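Local coordinates for predicted protein (Acinetobacter sp. RUH2624, PDB 4MEA), which hydrolyses epoxides as a secreted alpha/beta-hydrolase-fold enzyme and is regarded as a Cif-type virulence factor, at residues 28-33 with 227-232; 65-70 with 202-207; 118-123 with 148-153; 128-133 with 138-143. One frame throughout, in Å; residues are numbered along the deposited sequence.

Contact 1 (28-33 with 227-232)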
loop_
_atom_site.group_PDB
_atom_site.type_symbol
_atom_site.label_atom_id
_atom_site.label_comp_id
_atom_site.label_asym_id
_atom_site.label_seq_id
_atom_site.Cartn_x
_atom_site.Cartn_y
_atom_site.Cartn_z
ATOM N N LEU A 28 -25.656 10.729 -16.500
ATOM C CA LEU A 28 -25.524 9.284 -16.307
ATOM C C LEU A 28 -24.905 8.996 -14.938
ATOM O O LEU A 28 -24.595 9.917 -14.189
ATOM C CB LEU A 28 -24.643 8.692 -17.405
ATOM C CG LEU A 28 -25.009 9.030 -18.856
ATOM C CD1 LEU A 28 -24.115 8.250 -19.809
ATOM C CD2 LEU A 28 -26.484 8.750 -19.147
ATOM N N GLY A 29 -24.713 7.725 -14.613
ATOM C CA GLY A 29 -23.997 7.375 -13.393
ATOM C C GLY A 29 -24.645 7.905 -12.125
ATOM O O GLY A 29 -25.833 7.666 -11.884
ATOM N N GLN A 30 -23.872 8.621 -11.307
ATOM C CA GLN A 30 -24.386 9.108 -10.024
ATOM C C GLN A 30 -25.515 10.123 -10.193
ATOM O O GLN A 30 -26.250 10.411 -9.243
ATOM C CB GLN A 30 -23.271 9.706 -9.152
ATOM C CG GLN A 30 -22.598 10.964 -9.719
ATOM C CD GLN A 30 -21.677 11.632 -8.717
ATOM O OE1 GLN A 30 -21.878 11.531 -7.505
ATOM N NE2 GLN A 30 -20.656 12.320 -9.219
ATOM N N TYR A 31 -25.655 10.660 -11.401
ATOM C CA TYR A 31 -26.658 11.693 -11.656
ATOM C C TYR A 31 -27.941 11.097 -12.223
ATOM O O TYR A 31 -28.914 11.813 -12.444
ATOM C CB TYR A 31 -26.116 12.743 -12.632
ATOM C CG TYR A 31 -24.742 13.270 -12.278
ATOM C CD1 TYR A 31 -24.581 14.221 -11.276
ATOM C CD2 TYR A 31 -23.608 12.825 -12.957
ATOM C CE1 TYR A 31 -23.319 14.706 -10.946
ATOM C CE2 TYR A 31 -22.344 13.309 -12.644
ATOM C CZ TYR A 31 -22.208 14.249 -11.630
ATOM O OH TYR A 31 -20.962 14.734 -11.304
ATOM N N ALA A 32 -27.932 9.791 -12.476
ATOM C CA ALA A 32 -29.094 9.120 -13.054
ATOM C C ALA A 32 -29.906 8.405 -11.983
ATOM O O ALA A 32 -29.395 7.530 -11.289
ATOM C CB ALA A 32 -28.669 8.137 -14.142
ATOM N N TYR A 33 -31.169 8.789 -11.841
ATOM C CA TYR A 33 -32.081 8.206 -10.854
ATOM C C TYR A 33 -33.305 7.622 -11.574
ATOM O O TYR A 33 -33.923 8.330 -12.361
ATOM C CB TYR A 33 -32.531 9.301 -9.873
ATOM C CG TYR A 33 -31.458 10.338 -9.576
ATOM C CD1 TYR A 33 -30.415 10.053 -8.700
ATOM C CD2 TYR A 33 -31.483 11.594 -10.175
ATOM C CE1 TYR A 33 -29.420 10.985 -8.430
ATOM C CE2 TYR A 33 -30.490 12.538 -9.906
ATOM C CZ TYR A 33 -29.464 12.221 -9.031
ATOM O OH TYR A 33 -28.468 13.130 -8.755
ATOM N N ILE A 227 -16.229 6.018 -11.864
ATOM C CA ILE A 227 -15.008 6.759 -11.561
ATOM C C ILE A 227 -15.191 8.276 -11.616
ATOM O O ILE A 227 -14.537 9.014 -10.875
ATOM C CB ILE A 227 -13.844 6.294 -12.459
ATOM C CG1 ILE A 227 -13.569 4.810 -12.186
ATOM C CG2 ILE A 227 -12.605 7.142 -12.206
ATOM C CD1 ILE A 227 -12.620 4.130 -13.185
ATOM N N GLU A 228 -16.100 8.740 -12.473
ATOM C CA GLU A 228 -16.382 10.169 -12.566
ATOM C C GLU A 228 -16.576 10.831 -11.200
ATOM O O GLU A 228 -16.115 11.962 -10.996
ATOM C CB GLU A 228 -17.582 10.446 -13.491
ATOM C CG GLU A 228 -17.927 11.933 -13.653
ATOM C CD GLU A 228 -18.941 12.435 -12.636
ATOM O OE1 GLU A 228 -19.561 11.604 -11.933
ATOM O OE2 GLU A 228 -19.126 13.672 -12.546
ATOM N N PRO A 229 -17.247 10.140 -10.254
ATOM C CA PRO A 229 -17.465 10.778 -8.946
ATOM C C PRO A 229 -16.185 10.926 -8.123
ATOM O O PRO A 229 -16.178 11.653 -7.125
ATOM C CB PRO A 229 -18.439 9.821 -8.244
ATOM C CG PRO A 229 -19.115 9.081 -9.357
ATOM C CD PRO A 229 -18.026 8.896 -10.386
ATOM N N TYR A 230 -15.117 10.259 -8.556
ATOM C CA TYR A 230 -13.835 10.266 -7.838
ATOM C C TYR A 230 -12.722 10.829 -8.727
ATOM O O TYR A 230 -11.561 10.429 -8.619
ATOM C CB TYR A 230 -13.468 8.838 -7.396
ATOM C CG TYR A 230 -14.337 8.320 -6.279
ATOM C CD1 TYR A 230 -13.971 8.502 -4.943
ATOM C CD2 TYR A 230 -15.539 7.666 -6.551
ATOM C CE1 TYR A 230 -14.777 8.046 -3.908
ATOM C CE2 TYR A 230 -16.351 7.205 -5.524
ATOM C CZ TYR A 230 -15.970 7.394 -4.211
ATOM O OH TYR A 230 -16.775 6.935 -3.193
ATOM N N SER A 231 -13.077 11.761 -9.607
ATOM C CA SER A 231 -12.154 12.182 -10.651
ATOM C C SER A 231 -11.480 13.524 -10.381
ATOM O O SER A 231 -10.735 14.012 -11.229
ATOM C CB SER A 231 -12.860 12.210 -12.008
ATOM O OG SER A 231 -13.939 13.144 -12.009
ATOM N N THR A 232 -11.737 14.117 -9.216
ATOM C CA THR A 232 -11.121 15.392 -8.856
ATOM C C THR A 232 -10.407 15.319 -7.507
ATOM O O THR A 232 -10.755 14.489 -6.661
ATOM C CB THR A 232 -12.169 16.533 -8.834
ATOM O OG1 THR A 232 -13.278 16.140 -8.023
ATOM C CG2 THR A 232 -12.684 16.815 -10.245
HETATM O O HOH W 1 -21.139 9.202 -12.091
HETATM O O HOH W 2 -18.566 13.401 -7.302
#
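Gln30 and Tyr31 close on the carboxylate of Glu228 from two directions. Each crosses the glutamate side chain at about a right angle. The phenol OH of Tyr31 donates to Glu228 OE2 at 2.5 Å, which is very short, and the oxygen lies in the plane of the ring at its edge. Gln30 NE2 donates to Glu228 OE1 at 3.0 Å, on the syn side and somewhat out of the carboxylate plane. The amide and carboxylate planes stand 68° apart. Glu228 reaches both donors through a bend at its second torsion (chi2 -91°). The Gln30 amide also runs alongside the Pro229 ring in the opposite sense, with NE2 3.5 Å from Pro229 CB. Over one face of the Tyr31 ring, Gln30 CG lies 3.6 Å above its centre. One water links Gln30 N to Glu228 OE1, and a second links Gln30 NE2 to Pro229 O. The loop after helix 13-25 is thus tied to the loop between helices 220-227 and 233-244. A buried carboxylate with two protein donors and a water donor is well satisfied, and this setting would probably stabilise its ionised form.

Contact 2 (65-70 with 202-207)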
loop_
_atom_site.group_PDB
_atom_site.type_symbol
_atom_site.label_atom_id
_atom_site.label_comp_id
_atom_site.label_asym_id
_atom_site.label_seq_id
_atom_site.Cartn_x
_atom_site.Cartn_y
_atom_site.Cartn_z
ATOM N N HIS A 65 -23.208 3.783 1.143
ATOM C CA HIS A 65 -22.141 3.269 0.281
ATOM C C HIS A 65 -20.753 3.466 0.887
ATOM O O HIS A 65 -20.605 4.040 1.970
ATOM C CB HIS A 65 -22.189 4.008 -1.064
ATOM C CG HIS A 65 -21.667 5.411 -0.992
ATOM N ND1 HIS A 65 -20.335 5.720 -1.175
ATOM C CD2 HIS A 65 -22.291 6.581 -0.717
ATOM C CE1 HIS A 65 -20.163 7.022 -1.032
ATOM N NE2 HIS A 65 -21.336 7.569 -0.756
ATOM N N GLY A 66 -19.733 3.011 0.164
ATOM C CA GLY A 66 -18.349 3.233 0.554
ATOM C C GLY A 66 -17.471 3.689 -0.600
ATOM O O GLY A 66 -17.963 4.272 -1.573
ATOM N N PHE A 67 -16.169 3.404 -0.497
ATOM C CA PHE A 67 -15.170 3.875 -1.455
ATOM C C PHE A 67 -15.349 3.236 -2.825
ATOM O O PHE A 67 -15.578 2.030 -2.928
ATOM C CB PHE A 67 -13.769 3.561 -0.925
ATOM C CG PHE A 67 -12.660 4.025 -1.819
ATOM C CD1 PHE A 67 -12.307 5.365 -1.870
ATOM C CD2 PHE A 67 -11.931 3.115 -2.570
ATOM C CE1 PHE A 67 -11.265 5.801 -2.676
ATOM C CE2 PHE A 67 -10.883 3.545 -3.383
ATOM C CZ PHE A 67 -10.551 4.891 -3.429
ATOM N N GLY A 68 -15.236 4.048 -3.872
ATOM C CA GLY A 68 -15.464 3.579 -5.231
ATOM C C GLY A 68 -16.928 3.607 -5.635
ATOM O O GLY A 68 -17.269 3.310 -6.788
ATOM N N SER A 69 -17.794 3.973 -4.693
ATOM C CA SER A 69 -19.234 3.991 -4.931
ATOM C C SER A 69 -19.861 5.336 -4.557
ATOM O O SER A 69 -19.189 6.227 -4.047
ATOM C CB SER A 69 -19.921 2.880 -4.126
ATOM O OG SER A 69 -19.340 1.606 -4.378
ATOM N N THR A 70 -21.157 5.465 -4.834
ATOM C CA THR A 70 -21.981 6.548 -4.306
ATOM C C THR A 70 -23.323 5.908 -3.967
ATOM O O THR A 70 -23.435 4.685 -3.991
ATOM C CB THR A 70 -22.196 7.690 -5.335
ATOM O OG1 THR A 70 -22.946 7.196 -6.450
ATOM C CG2 THR A 70 -20.866 8.243 -5.822
ATOM N N LEU A 202 -7.175 5.148 -14.778
ATOM C CA LEU A 202 -6.127 4.134 -14.674
ATOM C C LEU A 202 -6.179 3.434 -13.323
ATOM O O LEU A 202 -6.244 2.199 -13.253
ATOM C CB LEU A 202 -4.738 4.763 -14.889
ATOM C CG LEU A 202 -3.501 3.911 -14.579
ATOM C CD1 LEU A 202 -3.448 2.691 -15.495
ATOM C CD2 LEU A 202 -2.220 4.743 -14.722
ATOM N N PHE A 203 -6.143 4.215 -12.245
ATOM C CA PHE A 203 -6.143 3.620 -10.907
ATOM C C PHE A 203 -7.413 2.833 -10.592
ATOM O O PHE A 203 -7.342 1.676 -10.174
ATOM C CB PHE A 203 -5.914 4.654 -9.791
ATOM C CG PHE A 203 -5.910 4.032 -8.406
ATOM C CD1 PHE A 203 -4.751 3.471 -7.892
ATOM C CD2 PHE A 203 -7.078 3.959 -7.649
ATOM C CE1 PHE A 203 -4.740 2.872 -6.645
ATOM C CE2 PHE A 203 -7.075 3.366 -6.392
ATOM C CZ PHE A 203 -5.903 2.822 -5.889
ATOM N N PHE A 204 -8.571 3.467 -10.759
ATOM C CA PHE A 204 -9.831 2.825 -10.396
ATOM C C PHE A 204 -10.236 1.658 -11.299
ATOM O O PHE A 204 -10.824 0.682 -10.821
ATOM C CB PHE A 204 -10.962 3.853 -10.308
ATOM C CG PHE A 204 -10.936 4.679 -9.042
ATOM C CD1 PHE A 204 -11.413 4.155 -7.845
ATOM C CD2 PHE A 204 -10.438 5.970 -9.052
ATOM C CE1 PHE A 204 -11.392 4.912 -6.667
ATOM C CE2 PHE A 204 -10.419 6.736 -7.883
ATOM C CZ PHE A 204 -10.899 6.208 -6.694
ATOM N N SER A 205 -9.955 1.748 -12.598
ATOM C CA SER A 205 -10.239 0.611 -13.476
ATOM C C SER A 205 -9.556 -0.644 -12.930
ATOM O O SER A 205 -10.171 -1.711 -12.832
ATOM C CB SER A 205 -9.796 0.879 -14.918
ATOM O OG SER A 205 -10.684 1.777 -15.572
ATOM N N TYR A 206 -8.284 -0.509 -12.571
ATOM C CA TYR A 206 -7.524 -1.643 -12.052
ATOM C C TYR A 206 -8.008 -2.028 -10.647
ATOM O O TYR A 206 -8.284 -3.197 -10.368
ATOM C CB TYR A 206 -6.014 -1.348 -12.059
ATOM C CG TYR A 206 -5.197 -2.571 -11.720
ATOM C CD1 TYR A 206 -4.852 -3.490 -12.704
ATOM C CD2 TYR A 206 -4.806 -2.823 -10.408
ATOM C CE1 TYR A 206 -4.129 -4.624 -12.394
ATOM C CE2 TYR A 206 -4.084 -3.948 -10.088
ATOM C CZ TYR A 206 -3.750 -4.847 -11.085
ATOM O OH TYR A 206 -3.026 -5.973 -10.755
ATOM N N PHE A 207 -8.128 -1.037 -9.770
ATOM C CA PHE A 207 -8.602 -1.258 -8.403
ATOM C C PHE A 207 -9.983 -1.940 -8.361
ATOM O O PHE A 207 -10.165 -2.959 -7.686
ATOM C CB PHE A 207 -8.662 0.086 -7.661
ATOM C CG PHE A 207 -9.054 -0.025 -6.213
ATOM C CD1 PHE A 207 -8.087 -0.105 -5.221
ATOM C CD2 PHE A 207 -10.393 -0.015 -5.841
ATOM C CE1 PHE A 207 -8.452 -0.195 -3.877
ATOM C CE2 PHE A 207 -10.773 -0.099 -4.509
ATOM C CZ PHE A 207 -9.799 -0.191 -3.520
#
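Phe67 and Gly68 form the middle of a type II beta turn from Gly66 to Ser69, and the turn faces one side of helix 200-211. Gly68 has the positive phi usual at its position in such a turn. The sequence His65-Gly66-Phe67-Gly68 follows strand 61-64, where alpha/beta hydrolases place their oxyanion-hole loop. Phe67 N bonds to Asp134 OD2, consistent with that role.

Helix 200-211 belongs to the helical insertion between strands 151-157 and 267-272, the usual place of the cap in this family. The contact therefore probably joins a core loop to the cap, by an aromatic cluster. Phe67 points its ring out toward the helix, CG anti to the backbone N (chi1 -179°). Its edge meets the face of Phe207 in an offset edge-to-face pair, with centroids 5.5 Å apart and planes at 86°. Phe67 CE2 is the leading atom here, 3.8 Å from Phe207 CE2. Phe204, one helical turn earlier, meets the same ring obliquely, its plane turned 38° from that of Phe67. This approach is tight, with Phe67 CZ 3.3 Å from Phe204 CE1.

Other aromatic rings extend the cluster. Phe186 meets Phe67, Tyr230 meets Phe204, and Phe188 of the second subunit packs on Phe207. Within the loop, Gly66 O takes two donors from opposite faces of its carbonyl plane: His65 ND1 at 2.8 Å and Ser69 N at 3.1 Å.

Contact 3 (118-123 with 148-153)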
loop_
_atom_site.group_PDB
_atom_site.type_symbol
_atom_site.label_atom_id
_atom_site.label_comp_id
_atom_site.label_asym_id
_atom_site.label_seq_id
_atom_site.Cartn_x
_atom_site.Cartn_y
_atom_site.Cartn_z
ATOM N N ALA A 118 -29.299 13.759 9.666
ATOM C CA ALA A 118 -30.010 13.810 8.393
ATOM C C ALA A 118 -31.023 12.684 8.321
ATOM O O ALA A 118 -32.160 12.882 7.892
ATOM C CB ALA A 118 -29.021 13.716 7.228
ATOM N N ILE A 119 -30.602 11.500 8.752
ATOM C CA ILE A 119 -31.469 10.332 8.744
ATOM C C ILE A 119 -32.745 10.574 9.555
ATOM O O ILE A 119 -33.843 10.219 9.120
ATOM C CB ILE A 119 -30.726 9.084 9.255
ATOM C CG1 ILE A 119 -29.663 8.662 8.232
ATOM C CG2 ILE A 119 -31.695 7.952 9.500
ATOM C CD1 ILE A 119 -28.686 7.617 8.754
ATOM N N LYS A 120 -32.606 11.200 10.720
ATOM C CA LYS A 120 -33.765 11.452 11.560
ATOM C C LYS A 120 -34.768 12.321 10.799
ATOM O O LYS A 120 -35.979 12.128 10.909
ATOM C CB LYS A 120 -33.350 12.103 12.885
ATOM C CG LYS A 120 -32.671 11.141 13.876
ATOM C CD LYS A 120 -33.665 10.136 14.447
ATOM C CE LYS A 120 -33.069 9.319 15.593
ATOM N NZ LYS A 120 -32.509 10.181 16.670
ATOM N N LYS A 121 -34.256 13.260 10.009
ATOM C CA LYS A 121 -35.118 14.183 9.261
ATOM C C LYS A 121 -35.712 13.550 8.004
ATOM O O LYS A 121 -36.882 13.778 7.680
ATOM C CB LYS A 121 -34.369 15.480 8.925
ATOM C CG LYS A 121 -34.118 16.354 10.147
ATOM C CD LYS A 121 -32.807 17.121 10.058
ATOM C CE LYS A 121 -32.979 18.484 9.412
ATOM N NZ LYS A 121 -31.700 19.255 9.437
ATOM N N ILE A 122 -34.921 12.750 7.298
ATOM C CA ILE A 122 -35.394 12.154 6.049
ATOM C C ILE A 122 -36.267 10.932 6.313
ATOM O O ILE A 122 -37.292 10.736 5.661
ATOM C CB ILE A 122 -34.227 11.712 5.151
ATOM C CG1 ILE A 122 -33.320 12.890 4.817
ATOM C CG2 ILE A 122 -34.749 11.066 3.877
ATOM C CD1 ILE A 122 -31.949 12.449 4.307
ATOM N N ALA A 123 -35.849 10.113 7.271
ATOM C CA ALA A 123 -36.486 8.824 7.502
ATOM C C ALA A 123 -37.622 8.960 8.502
ATOM O O ALA A 123 -38.600 8.218 8.441
ATOM C CB ALA A 123 -35.461 7.790 7.986
ATOM N N GLN A 148 -29.466 2.044 18.919
ATOM C CA GLN A 148 -30.154 0.768 18.842
ATOM C C GLN A 148 -31.582 0.917 19.354
ATOM O O GLN A 148 -31.815 1.477 20.427
ATOM C CB GLN A 148 -29.381 -0.297 19.613
ATOM C CG GLN A 148 -28.026 -0.546 18.993
ATOM C CD GLN A 148 -27.250 -1.610 19.706
ATOM O OE1 GLN A 148 -27.520 -2.800 19.551
ATOM N NE2 GLN A 148 -26.270 -1.191 20.499
ATOM N N GLY A 149 -32.532 0.406 18.579
ATOM C CA GLY A 149 -33.938 0.660 18.841
ATOM C C GLY A 149 -34.498 1.529 17.729
ATOM O O GLY A 149 -35.390 1.104 17.000
ATOM N N TYR A 150 -33.978 2.748 17.591
ATOM C CA TYR A 150 -34.273 3.528 16.398
ATOM C C TYR A 150 -33.800 2.723 15.188
ATOM O O TYR A 150 -34.528 2.573 14.205
ATOM C CB TYR A 150 -33.608 4.898 16.433
ATOM C CG TYR A 150 -33.846 5.701 15.170
ATOM C CD1 TYR A 150 -35.017 6.432 14.995
ATOM C CD2 TYR A 150 -32.907 5.716 14.148
ATOM C CE1 TYR A 150 -35.243 7.158 13.836
ATOM C CE2 TYR A 150 -33.122 6.434 12.983
ATOM C CZ TYR A 150 -34.285 7.156 12.832
ATOM O OH TYR A 150 -34.492 7.868 11.669
ATOM N N ILE A 151 -32.575 2.201 15.265
ATOM C CA ILE A 151 -32.131 1.182 14.319
ATOM C C ILE A 151 -32.610 -0.172 14.838
ATOM O O ILE A 151 -32.178 -0.630 15.902
ATOM C CB ILE A 151 -30.596 1.149 14.165
ATOM C CG1 ILE A 151 -30.024 2.555 13.971
ATOM C CG2 ILE A 151 -30.197 0.233 13.001
ATOM C CD1 ILE A 151 -30.361 3.191 12.628
ATOM N N LYS A 152 -33.507 -0.803 14.089
ATOM C CA LYS A 152 -34.100 -2.071 14.502
ATOM C C LYS A 152 -33.213 -3.260 14.147
ATOM O O LYS A 152 -33.097 -4.215 14.918
ATOM C CB LYS A 152 -35.475 -2.239 13.853
ATOM C CG LYS A 152 -36.261 -3.435 14.359
ATOM C CD LYS A 152 -37.661 -3.445 13.773
ATOM C CE LYS A 152 -38.505 -4.552 14.378
ATOM N NZ LYS A 152 -39.914 -4.477 13.905
ATOM N N LYS A 153 -32.615 -3.197 12.958
ATOM C CA LYS A 153 -31.691 -4.216 12.466
ATOM C C LYS A 153 -30.631 -3.537 11.607
ATOM O O LYS A 153 -30.907 -2.521 10.958
ATOM C CB LYS A 153 -32.418 -5.252 11.615
ATOM C CG LYS A 153 -33.548 -5.976 12.319
ATOM C CD LYS A 153 -34.232 -6.958 11.385
ATOM C CE LYS A 153 -35.324 -7.731 12.112
ATOM N NZ LYS A 153 -35.930 -8.773 11.244
#
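This contact belongs to the layer of helices packed on the central sheet of the alpha/beta hydrolase fold. It sits near the C-terminal end of helix 108-123, where Tyr150, just before strand 151-157, lies against the helix. Tyr150 is the centre of the contact and is touched on a face, at its edge and at its hydroxyl.

Lys120 covers one face. Its chain slides past the tyrosine in the opposite direction, with CE 3.5 Å from the ring centroid and only 9° off the normal, a CH-pi contact. CD packs toward the hydroxyl end of the same face, 3.4 Å from Tyr150 CE1. Bends at chi2 (-71°) and chi4 (54°) fold the lysine over the ring and set NZ above the face as the cation of a cation-pi pair, 4.9 Å from the centroid.

Ile119 comes from another direction. Its CG2 lies near the ring plane at the edge, 4.1 Å from Tyr150 CE2. Ala123 CB packs against Tyr150 OH at 3.8 Å. That hydroxyl gives its hydrogen bond to Gly124 O, beyond the helix residues it touches. On the inner side Ile119 also packs on Tyr130 and Ile90 of the sheet.

The ring therefore has a mixed setting. An apolar wall and a backbone carbonyl fix its edge and hydroxyl, while an exposed lysine covers a face. The ammonium group probably gains some stabilisation from the pi electrons while its residue remains exposed, and the methylene groups shield that face of the ring.

Contact 4 (128-133 with 138-143)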
loop_
_atom_site.group_PDB
_atom_site.type_symbol
_atom_site.label_atom_id
_atom_site.label_comp_id
_atom_site.label_asym_id
_atom_site.label_seq_id
_atom_site.Cartn_x
_atom_site.Cartn_y
_atom_site.Cartn_z
ATOM N N ILE A 128 -36.021 2.047 11.821
ATOM C CA ILE A 128 -35.597 1.856 10.441
ATOM C C ILE A 128 -34.637 0.690 10.383
ATOM O O ILE A 128 -34.173 0.206 11.418
ATOM C CB ILE A 128 -34.845 3.093 9.895
ATOM C CG1 ILE A 128 -33.486 3.236 10.596
ATOM C CG2 ILE A 128 -35.700 4.355 10.033
ATOM C CD1 ILE A 128 -32.609 4.358 10.063
ATOM N N TYR A 129 -34.344 0.240 9.170
ATOM C CA TYR A 129 -33.285 -0.738 8.956
ATOM C C TYR A 129 -32.102 0.008 8.343
ATOM O O TYR A 129 -32.300 0.973 7.602
ATOM C CB TYR A 129 -33.758 -1.848 8.022
ATOM C CG TYR A 129 -34.940 -2.639 8.545
ATOM C CD1 TYR A 129 -34.948 -3.144 9.835
ATOM C CD2 TYR A 129 -36.045 -2.884 7.741
ATOM C CE1 TYR A 129 -36.025 -3.872 10.311
ATOM C CE2 TYR A 129 -37.126 -3.609 8.207
ATOM C CZ TYR A 129 -37.111 -4.102 9.494
ATOM O OH TYR A 129 -38.186 -4.826 9.964
ATOM N N TYR A 130 -30.888 -0.441 8.652
ATOM C CA TYR A 130 -29.666 0.253 8.256
ATOM C C TYR A 130 -28.730 -0.724 7.536
ATOM O O TYR A 130 -28.404 -1.794 8.058
ATOM C CB TYR A 130 -28.979 0.832 9.497
ATOM C CG TYR A 130 -27.913 1.874 9.236
ATOM C CD1 TYR A 130 -28.231 3.231 9.230
ATOM C CD2 TYR A 130 -26.580 1.512 9.038
ATOM C CE1 TYR A 130 -27.259 4.202 9.017
ATOM C CE2 TYR A 130 -25.592 2.484 8.816
ATOM C CZ TYR A 130 -25.942 3.828 8.814
ATOM O OH TYR A 130 -24.983 4.812 8.604
ATOM N N VAL A 131 -28.322 -0.356 6.324
ATOM C CA VAL A 131 -27.543 -1.237 5.460
ATOM C C VAL A 131 -26.317 -0.459 4.991
ATOM O O VAL A 131 -26.444 0.634 4.428
ATOM C CB VAL A 131 -28.387 -1.734 4.248
ATOM C CG1 VAL A 131 -27.549 -2.596 3.302
ATOM C CG2 VAL A 131 -29.616 -2.511 4.729
ATOM N N SER A 132 -25.132 -1.013 5.241
ATOM C CA SER A 132 -23.882 -0.295 4.997
ATOM C C SER A 132 -22.887 -1.149 4.199
ATOM O O SER A 132 -22.902 -2.372 4.312
ATOM C CB SER A 132 -23.283 0.114 6.348
ATOM O OG SER A 132 -21.978 0.625 6.210
ATOM N N HIS A 133 -22.033 -0.504 3.397
ATOM C CA HIS A 133 -21.030 -1.211 2.589
ATOM C C HIS A 133 -19.694 -0.466 2.568
ATOM O O HIS A 133 -19.674 0.760 2.501
ATOM C CB HIS A 133 -21.538 -1.403 1.150
ATOM C CG HIS A 133 -20.585 -2.144 0.254
ATOM N ND1 HIS A 133 -19.940 -1.542 -0.806
ATOM C CD2 HIS A 133 -20.197 -3.443 0.239
ATOM C CE1 HIS A 133 -19.187 -2.433 -1.427
ATOM N NE2 HIS A 133 -19.322 -3.594 -0.812
ATOM N N THR A 138 -17.077 2.055 8.075
ATOM C CA THR A 138 -16.195 2.932 8.832
ATOM C C THR A 138 -16.963 4.133 9.382
ATOM O O THR A 138 -16.737 4.571 10.517
ATOM C CB THR A 138 -15.045 3.441 7.945
ATOM O OG1 THR A 138 -14.083 2.391 7.771
ATOM C CG2 THR A 138 -14.374 4.655 8.577
ATOM N N ALA A 139 -17.880 4.653 8.573
ATOM C CA ALA A 139 -18.633 5.852 8.922
ATOM C C ALA A 139 -19.698 5.624 9.998
ATOM O O ALA A 139 -20.112 6.566 10.680
ATOM C CB ALA A 139 -19.288 6.437 7.667
ATOM N N SER A 140 -20.128 4.377 10.161
ATOM C CA SER A 140 -21.442 4.117 10.752
ATOM C C SER A 140 -21.496 3.404 12.095
ATOM O O SER A 140 -22.564 3.361 12.701
ATOM C CB SER A 140 -22.314 3.319 9.766
ATOM O OG SER A 140 -22.456 3.998 8.530
ATOM N N TYR A 141 -20.403 2.822 12.578
ATOM C CA TYR A 141 -20.593 1.992 13.772
ATOM C C TYR A 141 -21.144 2.739 14.999
ATOM O O TYR A 141 -22.066 2.241 15.653
ATOM C CB TYR A 141 -19.394 1.103 14.151
ATOM C CG TYR A 141 -19.823 0.156 15.254
ATOM C CD1 TYR A 141 -20.657 -0.924 14.983
ATOM C CD2 TYR A 141 -19.465 0.392 16.581
ATOM C CE1 TYR A 141 -21.092 -1.780 16.011
ATOM C CE2 TYR A 141 -19.892 -0.439 17.606
ATOM C CZ TYR A 141 -20.705 -1.520 17.320
ATOM O OH TYR A 141 -21.130 -2.337 18.351
ATOM N N PRO A 142 -20.584 3.920 15.325
ATOM C CA PRO A 142 -21.140 4.676 16.454
ATOM C C PRO A 142 -22.598 5.056 16.224
ATOM O O PRO A 142 -23.369 5.033 17.176
ATOM C CB PRO A 142 -20.255 5.924 16.514
ATOM C CG PRO A 142 -18.937 5.443 15.946
ATOM C CD PRO A 142 -19.329 4.518 14.834
ATOM N N LEU A 143 -22.971 5.383 14.989
ATOM C CA LEU A 143 -24.373 5.661 14.675
ATOM C C LEU A 143 -25.262 4.484 15.075
ATOM O O LEU A 143 -26.259 4.648 15.795
ATOM C CB LEU A 143 -24.547 5.976 13.181
ATOM C CG LEU A 143 -25.948 6.382 12.700
ATOM C CD1 LEU A 143 -25.866 7.284 11.480
ATOM C CD2 LEU A 143 -26.818 5.167 12.407
#
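A strand and the helix that follows it pack here inside the beta-alpha-beta unit formed by strand 128-133, helix 136-146 and strand 151-157. The sharp turn between the two segments lies where alpha/beta hydrolases have their nucleophile elbow. Strand and helix run nearly antiparallel, at 150°, with axes 8.7 Å apart. Tyr130 does most of the joining. With CG anti to its own N (chi1 -165°), the ring stretches from the sheet to the helix. Its OH donates to Ser140 OG at 2.7 Å, and that oxygen lies in the ring plane at the edge. Ser140 CB follows close by, 3.5 Å from Tyr130 CE2. On another side Leu143 CD2 packs obliquely on Tyr130 CE1 at 3.6 Å. Ser132 also points to the helix, but its OG bonds to Asn137 OD1. The helix is kinked at Pro142 and Leu143, just after Ser140: Pro142 has no N-H to give, and Leu143 N bonds to Ser112 OG of helix 108-123. Ser140 OG accepts from the phenol and bonds in turn to Gly136 O. The buried hydroxyls thus form a short chain from strand to helix, which satisfies them and should limit the rotation of the Ser140 hydroxyl.

Contacts 3 and 4 share the central sheet. Their centres are 10 Å apart, and strands 128-133 and 151-157 are neighbours joined by Tyr150 O to Ile128 N. Contacts 1 and 2, 11 Å apart between centres, are joined by a probable hydrogen bond from Tyr230 OH to Ser69 O. The two pairs lie 20 to 28 Å apart between centres, yet contacts 2 and 4 come within about 3 Å at their nearest atoms. Along the chain contact 1 encloses contact 2, which encloses 3, which encloses 4. Contacts 3 and 4 hold helices against the sheet, contact 1 ties the N-terminal region to the helical insertion, and contact 2 sets that insertion against the loop after strand 61-64.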